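Local coordinates for TetR/AcrR family transcriptional regulator (Bradyrhizobium diazoefficiens, PDB 6G8G), which probably represses transcription as a dimeric TetR-family DNA-binding regulator and is probably released from DNA by flavonoids such as genistein, which it binds here, at residues C77-V86 and F134-R145. Sequence-based numbering, arbitrary orientation.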
loop_
_atom_site.group_PDB
_atom_site.type_symbol
_atom_site.label_atom_id
_atom_site.label_comp_id
_atom_site.label_asym_id
_atom_site.label_seq_id
_atom_site.Cartn_x
_atom_site.Cartn_y
_atom_site.Cartn_z
ATOM N N CYS A 77 -2.918 -5.431 17.222
ATOM C CA CYS A 77 -3.488 -4.143 16.905
ATOM C C CYS A 77 -3.685 -3.246 18.125
ATOM O O CYS A 77 -3.387 -2.064 18.018
ATOM C CB CYS A 77 -4.778 -4.300 16.116
ATOM S SG CYS A 77 -4.511 -4.959 14.452
ATOM N N GLU A 78 -4.167 -3.753 19.282
ATOM C CA GLU A 78 -4.325 -2.879 20.479
ATOM C C GLU A 78 -2.975 -2.309 20.845
ATOM O O GLU A 78 -2.870 -1.166 21.279
ATOM C CB GLU A 78 -4.931 -3.542 21.730
ATOM C CG GLU A 78 -6.161 -4.446 21.468
ATOM C CD GLU A 78 -7.312 -4.372 22.509
ATOM O OE1 GLU A 78 -7.114 -4.899 23.628
ATOM O OE2 GLU A 78 -8.456 -3.910 22.195
ATOM N N SER A 79 -1.943 -3.113 20.680
ATOM C CA SER A 79 -0.587 -2.744 21.074
ATOM C C SER A 79 -0.031 -1.606 20.223
ATOM O O SER A 79 0.404 -0.588 20.757
ATOM C CB SER A 79 0.311 -3.976 20.952
ATOM O OG SER A 79 1.591 -3.720 21.488
ATOM N N LEU A 80 -0.111 -1.764 18.899
ATOM C CA LEU A 80 0.256 -0.680 17.935
ATOM C C LEU A 80 -0.510 0.614 18.181
ATOM O O LEU A 80 0.051 1.700 18.126
ATOM C CB LEU A 80 0.104 -1.150 16.476
ATOM C CG LEU A 80 1.142 -2.242 16.139
ATOM C CD1 LEU A 80 0.760 -3.070 14.895
ATOM C CD2 LEU A 80 2.533 -1.625 15.997
ATOM N N GLN A 81 -1.768 0.497 18.565
ATOM C CA GLN A 81 -2.576 1.679 18.873
ATOM C C GLN A 81 -2.129 2.480 20.102
ATOM O O GLN A 81 -2.323 3.695 20.154
ATOM C CB GLN A 81 -4.036 1.272 19.004
ATOM C CG GLN A 81 -4.666 0.893 17.688
ATOM C CD GLN A 81 -4.937 2.111 16.837
ATOM O OE1 GLN A 81 -5.573 3.075 17.290
ATOM N NE2 GLN A 81 -4.422 2.102 15.610
ATOM N N ARG A 82 -1.531 1.808 21.085
ATOM C CA ARG A 82 -1.035 2.496 22.275
ATOM C C ARG A 82 0.251 3.260 22.024
ATOM O O ARG A 82 0.558 4.200 22.739
ATOM C CB ARG A 82 -0.826 1.512 23.430
ATOM C CG ARG A 82 -2.083 0.780 23.871
ATOM C CD ARG A 82 -1.934 0.034 25.216
ATOM N NE ARG A 82 -2.233 -1.381 24.981
ATOM C CZ ARG A 82 -1.322 -2.359 24.888
ATOM N NH1 ARG A 82 -0.016 -2.128 25.064
ATOM N NH2 ARG A 82 -1.717 -3.598 24.618
ATOM N N ASP A 83 0.998 2.855 21.016
ATOM C CA ASP A 83 2.163 3.622 20.609
ATOM C C ASP A 83 1.807 4.920 19.883
ATOM O O ASP A 83 2.692 5.643 19.415
ATOM C CB ASP A 83 3.080 2.774 19.703
ATOM C CG ASP A 83 3.538 1.470 20.370
ATOM O OD1 ASP A 83 3.328 1.295 21.598
ATOM O OD2 ASP A 83 4.105 0.619 19.644
ATOM N N LEU A 84 0.533 5.183 19.669
ATOM C CA LEU A 84 0.184 6.401 18.949
ATOM C C LEU A 84 -0.179 7.415 19.996
ATOM O O LEU A 84 -0.863 7.061 20.936
ATOM C CB LEU A 84 -0.979 6.182 17.938
ATOM C CG LEU A 84 -0.762 5.894 16.437
ATOM C CD1 LEU A 84 0.490 5.080 16.179
ATOM C CD2 LEU A 84 -1.952 5.209 15.792
ATOM N N PRO A 85 0.224 8.689 19.826
ATOM C CA PRO A 85 -0.200 9.696 20.805
ATOM C C PRO A 85 -1.684 10.004 20.721
ATOM O O PRO A 85 -2.356 9.619 19.738
ATOM C CB PRO A 85 0.594 10.949 20.436
ATOM C CG PRO A 85 1.230 10.688 19.128
ATOM C CD PRO A 85 0.898 9.292 18.665
ATOM N N VAL A 86 -2.204 10.589 21.792
ATOM C CA VAL A 86 -3.511 11.215 21.737
ATOM C C VAL A 86 -3.256 12.716 21.524
ATOM O O VAL A 86 -2.790 13.408 22.428
ATOM C CB VAL A 86 -4.371 10.990 23.008
ATOM C CG1 VAL A 86 -5.690 11.760 22.867
ATOM C CG2 VAL A 86 -4.646 9.506 23.234
ATOM N N PHE A 134 -8.745 -7.401 10.981
ATOM C CA PHE A 134 -7.470 -6.741 11.023
ATOM C C PHE A 134 -7.601 -5.291 10.569
ATOM O O PHE A 134 -7.151 -4.365 11.253
ATOM C CB PHE A 134 -6.437 -7.464 10.153
ATOM C CG PHE A 134 -5.213 -6.639 9.916
ATOM C CD1 PHE A 134 -4.243 -6.519 10.902
ATOM C CD2 PHE A 134 -5.076 -5.918 8.763
ATOM C CE1 PHE A 134 -3.137 -5.742 10.710
ATOM C CE2 PHE A 134 -3.955 -5.148 8.557
ATOM C CZ PHE A 134 -2.991 -5.060 9.531
ATOM N N TYR A 135 -8.238 -5.090 9.422
ATOM C CA TYR A 135 -8.428 -3.743 8.908
ATOM C C TYR A 135 -9.093 -2.814 9.928
ATOM O O TYR A 135 -8.609 -1.709 10.145
ATOM C CB TYR A 135 -9.228 -3.744 7.612
ATOM C CG TYR A 135 -9.448 -2.345 7.096
ATOM C CD1 TYR A 135 -8.422 -1.632 6.494
ATOM C CD2 TYR A 135 -10.663 -1.717 7.280
ATOM C CE1 TYR A 135 -8.615 -0.338 6.061
ATOM C CE2 TYR A 135 -10.880 -0.420 6.871
ATOM C CZ TYR A 135 -9.857 0.268 6.260
ATOM O OH TYR A 135 -10.134 1.567 5.881
ATOM N N GLU A 136 -10.170 -3.267 10.561
ATOM C CA GLU A 136 -10.946 -2.414 11.482
ATOM C C GLU A 136 -10.268 -2.199 12.813
ATOM O O GLU A 136 -10.485 -1.180 13.466
ATOM C CB GLU A 136 -12.361 -2.955 11.699
ATOM C CG GLU A 136 -13.157 -3.025 10.394
ATOM C CD GLU A 136 -14.670 -3.139 10.555
ATOM O OE1 GLU A 136 -15.117 -3.632 11.623
ATOM O OE2 GLU A 136 -15.391 -2.737 9.595
ATOM N N SER A 137 -9.410 -3.124 13.200
ATOM C CA SER A 137 -8.695 -3.023 14.479
ATOM C C SER A 137 -7.425 -2.205 14.383
ATOM O O SER A 137 -6.938 -1.716 15.379
ATOM C CB SER A 137 -8.325 -4.426 14.950
ATOM O OG SER A 137 -9.484 -5.222 15.053
ATOM N N GLY A 138 -6.845 -2.133 13.189
ATOM C CA GLY A 138 -5.571 -1.420 12.981
ATOM C C GLY A 138 -5.734 -0.123 12.185
ATOM O O GLY A 138 -6.067 0.918 12.721
ATOM N N PRO A 139 -5.560 -0.195 10.880
ATOM C CA PRO A 139 -5.682 0.941 9.998
ATOM C C PRO A 139 -6.922 1.791 10.243
ATOM O O PRO A 139 -6.816 3.013 10.365
ATOM C CB PRO A 139 -5.767 0.286 8.627
ATOM C CG PRO A 139 -4.972 -0.940 8.755
ATOM C CD PRO A 139 -5.170 -1.422 10.161
ATOM N N GLU A 140 -8.101 1.177 10.287
ATOM C CA GLU A 140 -9.303 1.984 10.460
ATOM C C GLU A 140 -9.312 2.598 11.843
ATOM O O GLU A 140 -9.821 3.683 12.039
ATOM C CB GLU A 140 -10.578 1.193 10.199
ATOM C CG GLU A 140 -11.757 2.110 9.959
ATOM C CD GLU A 140 -13.007 1.406 9.473
ATOM O OE1 GLU A 140 -13.335 1.517 8.248
ATOM O OE2 GLU A 140 -13.668 0.773 10.320
ATOM N N ALA A 141 -8.748 1.902 12.810
ATOM C CA ALA A 141 -8.696 2.446 14.167
ATOM C C ALA A 141 -7.858 3.701 14.221
ATOM O O ALA A 141 -8.216 4.676 14.892
ATOM C CB ALA A 141 -8.141 1.420 15.135
ATOM N N THR A 142 -6.742 3.674 13.521
ATOM C CA THR A 142 -5.910 4.849 13.408
ATOM C C THR A 142 -6.677 6.016 12.807
ATOM O O THR A 142 -6.616 7.146 13.289
ATOM C CB THR A 142 -4.688 4.563 12.531
ATOM O OG1 THR A 142 -3.904 3.545 13.149
ATOM C CG2 THR A 142 -3.840 5.801 12.382
ATOM N N ILE A 143 -7.408 5.754 11.743
ATOM C CA ILE A 143 -8.225 6.812 11.170
ATOM C C ILE A 143 -9.206 7.400 12.204
ATOM O O ILE A 143 -9.302 8.610 12.334
ATOM C CB ILE A 143 -8.998 6.290 9.953
ATOM C CG1 ILE A 143 -8.049 6.027 8.787
ATOM C CG2 ILE A 143 -10.084 7.267 9.520
ATOM C CD1 ILE A 143 -8.700 5.273 7.631
ATOM N N ARG A 144 -9.912 6.543 12.928
ATOM C CA ARG A 144 -10.881 6.994 13.919
ATOM C C ARG A 144 -10.274 7.851 15.007
ATOM O O ARG A 144 -10.860 8.852 15.380
ATOM C CB ARG A 144 -11.580 5.813 14.545
ATOM C CG ARG A 144 -12.556 5.144 13.597
ATOM C CD ARG A 144 -13.232 3.890 14.097
ATOM N NE ARG A 144 -12.560 3.042 15.103
ATOM C CZ ARG A 144 -12.124 1.784 14.949
ATOM N NH1 ARG A 144 -12.212 1.118 13.778
ATOM N NH2 ARG A 144 -11.570 1.177 16.002
ATOM N N ARG A 145 -9.100 7.483 15.509
ATOM C CA ARG A 145 -8.442 8.293 16.538
ATOM C C ARG A 145 -8.145 9.662 16.041
ATOM O O ARG A 145 -8.317 10.643 16.748
ATOM C CB ARG A 145 -7.138 7.672 17.002
ATOM C CG ARG A 145 -7.354 6.664 18.100
ATOM C CD ARG A 145 -6.185 5.729 18.188
ATOM N NE ARG A 145 -4.923 6.368 18.522
ATOM C CZ ARG A 145 -4.395 6.400 19.742
ATOM N NH1 ARG A 145 -5.052 5.935 20.792
ATOM N NH2 ARG A 145 -3.204 6.953 19.897
#
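Gln81 reaches across to Thr142 through its amide: NE2 donates to OG1 at 2.9 Å, with the hydroxyl oxygen lying almost in the amide plane and the N-H bent to 138°. The side chain turns at chi2 (-74°), which lays the amide against helix 139-155, with CD 3.7 Å from the methyl CB of Ala141; a small residue there lets a flat polar group lie close. An alanine in place of Gln81 would probably leave the buried Thr142 hydroxyl without this donor and open a gap beside Ala141. Further along, the long side chain of Arg145 reaches the chain just past helix 65-82, where its NH2 makes a weak hydrogen bond to Leu84 O, while Gln81 O lies over one face of the guanidinium. Leu84 CD2 lies against Thr142, 3.7 Å from its OG1 and 3.9 Å from its CG2, the two side chains at about a right angle, and Phe100 and Tyr104 of helix 93-109 also pack on that threonine. At the opposite end, slim Cys77 fits where the backbones come nearest, CA to CA 5.2 Å from Gly138. Its CB rests on Ser137 O, and SG meets the Phe134 ring obliquely, 3.9 Å from CD1, in a sulfur-aromatic contact. Gly138 is the first residue past helix 128-137 and stands at the N-cap position of helix 139-155. Segments 77-82 and 139-145 run at 34° to each other; this packing joins helix 65-82, which in the TetR fold links the DNA-binding domain to the all-helical ligand-binding domain, to the latter's core, with the side chain of Phe134 about 8 Å from bound genistein.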